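Local structure of cutinase-like protein (Cryptococcus sp., 2CZQ) at residues A[137-140]-A[141-145]. The protein probably hydrolyses carboxylic ester bonds as a cutinase-like enzyme with the alpha/beta hydrolase fold. Sequence-based numbering, arbitrary orientation.
Sequences NVNG and LSVAY
V143, at the start of the single-turn helix 143-146, reaches back over the loop that leads into it and rests one methyl on N139 and G140. Its CB bond points at that loop, and with chi1 at 66° CG1 falls between the backbone N and the carbonyl carbon, which turns this methyl toward the chain before the turn. There the methyl runs along N139 from base to tip. The methylene N139 CB lies 3.9 Å from V143 CG1. Next along the side chain, N139 CG is 4.1 Å from the same methyl. At the tip, the amide oxygen N139 OD1 again comes to 3.9 Å from V143 CG1, and it accepts a hydrogen bond from the backbone N-H of S121, which ties the amide to a neighbouring loop. The two side chains cross at about a right angle. The methyl touches carbon and oxygen alike, by van der Waals packing. It also meets the backbone, with V143 CG1 3.7 Å from G140 O. G140 O takes a hydrogen bond from a water 2.9 Å away, and the same water accepts the N-H of A144, its oxygen 3.0 Å from A144 N. The water thus bridges the loop carbonyl to an amide of the helix. Further on, the Y145 ring folds back so that S142 O lies 3.6 Å above its plane, over the centre. The L141 side chain lies near, without touching, the probable Ser-His-Asp triad (S85, H180, D165) of this alpha/beta hydrolase fold. The turn links the loop following strand 126-127 to helix 143-146, and backbone hydrogen bonds from G140 to H119 and from L141 to V167 brace it against the loops after strands 108-114 and 157-160.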
loop_
_atom_site.group_PDB
_atom_site.type_symbol
_atom_site.label_atom_id
_atom_site.label_comp_id
_atom_site.label_asym_id
_atom_site.label_seq_id
_atom_site.Cartn_x
_atom_site.Cartn_y
_atom_site.Cartn_z
ATOM N N ASN A 137 7.498 15.982 4.183
ATOM C CA ASN A 137 7.313 16.630 5.479
ATOM C C ASN A 137 5.941 17.248 5.644
ATOM O O ASN A 137 5.796 18.423 6.001
ATOM C CB ASN A 137 8.428 17.632 5.728
ATOM C CG ASN A 137 9.777 17.011 5.516
ATOM O OD1 ASN A 137 10.091 15.991 6.132
ATOM N ND2 ASN A 137 10.562 17.575 4.610
ATOM N N VAL A 138 4.935 16.423 5.381
ATOM C CA VAL A 138 3.539 16.792 5.565
ATOM C C VAL A 138 2.808 15.648 6.256
ATOM O O VAL A 138 3.232 14.490 6.188
ATOM C CB VAL A 138 2.837 17.158 4.220
ATOM C CG1 VAL A 138 3.590 18.269 3.498
ATOM C CG2 VAL A 138 2.674 15.938 3.308
ATOM N N ASN A 139 1.710 15.993 6.916
ATOM C CA ASN A 139 0.880 15.032 7.617
ATOM C C ASN A 139 -0.460 14.843 6.939
ATOM O O ASN A 139 -1.010 15.783 6.361
ATOM C CB ASN A 139 0.633 15.518 9.039
ATOM C CG ASN A 139 1.865 15.433 9.901
ATOM O OD1 ASN A 139 2.486 14.377 10.001
ATOM N ND2 ASN A 139 2.235 16.548 10.523
ATOM N N GLY A 140 -0.992 13.631 7.047
ATOM C CA GLY A 140 -2.326 13.341 6.567
ATOM C C GLY A 140 -3.397 13.719 7.573
ATOM O O GLY A 140 -3.117 14.113 8.713
ATOM N N LEU A 141 -4.646 13.590 7.142
ATOM C CA LEU A 141 -5.791 13.985 7.950
ATOM C C LEU A 141 -5.967 13.170 9.224
ATOM O O LEU A 141 -6.535 13.671 10.199
ATOM C CB LEU A 141 -7.069 13.872 7.122
ATOM C CG LEU A 141 -7.235 14.890 5.997
ATOM C CD1 LEU A 141 -8.308 14.441 5.033
ATOM C CD2 LEU A 141 -7.569 16.273 6.556
ATOM N N SER A 142 -5.485 11.928 9.218
ATOM C CA SER A 142 -5.814 10.975 10.273
ATOM C C SER A 142 -4.647 10.558 11.154
ATOM O O SER A 142 -4.853 9.858 12.141
ATOM C CB SER A 142 -6.445 9.715 9.677
ATOM O OG SER A 142 -7.636 10.009 8.975
ATOM N N VAL A 143 -3.429 10.950 10.798
ATOM C CA VAL A 143 -2.250 10.440 11.485
ATOM C C VAL A 143 -2.267 10.739 12.989
ATOM O O VAL A 143 -1.807 9.920 13.781
ATOM C CB VAL A 143 -0.934 10.912 10.807
ATOM C CG1 VAL A 143 -0.737 12.430 10.923
ATOM C CG2 VAL A 143 0.264 10.152 11.362
ATOM N N ALA A 144 -2.808 11.892 13.382
ATOM C CA ALA A 144 -2.795 12.283 14.790
ATOM C C ALA A 144 -3.499 11.275 15.691
ATOM O O ALA A 144 -3.028 11.010 16.798
ATOM C CB ALA A 144 -3.379 13.680 14.973
ATOM N N TYR A 145 -4.607 10.702 15.225
ATOM C CA TYR A 145 -5.317 9.724 16.044
ATOM C C TYR A 145 -5.064 8.279 15.646
ATOM O O TYR A 145 -5.082 7.407 16.505
ATOM C CB TYR A 145 -6.822 10.002 16.112
ATOM C CG TYR A 145 -7.516 9.958 14.781
ATOM C CD1 TYR A 145 -7.981 8.760 14.249
ATOM C CD2 TYR A 145 -7.707 11.120 14.049
ATOM C CE1 TYR A 145 -8.614 8.719 13.011
ATOM C CE2 TYR A 145 -8.343 11.094 12.822
ATOM C CZ TYR A 145 -8.786 9.890 12.303
ATOM O OH TYR A 145 -9.412 9.897 11.081
HETATM O O HOH W 1 -3.631 14.187 11.595
#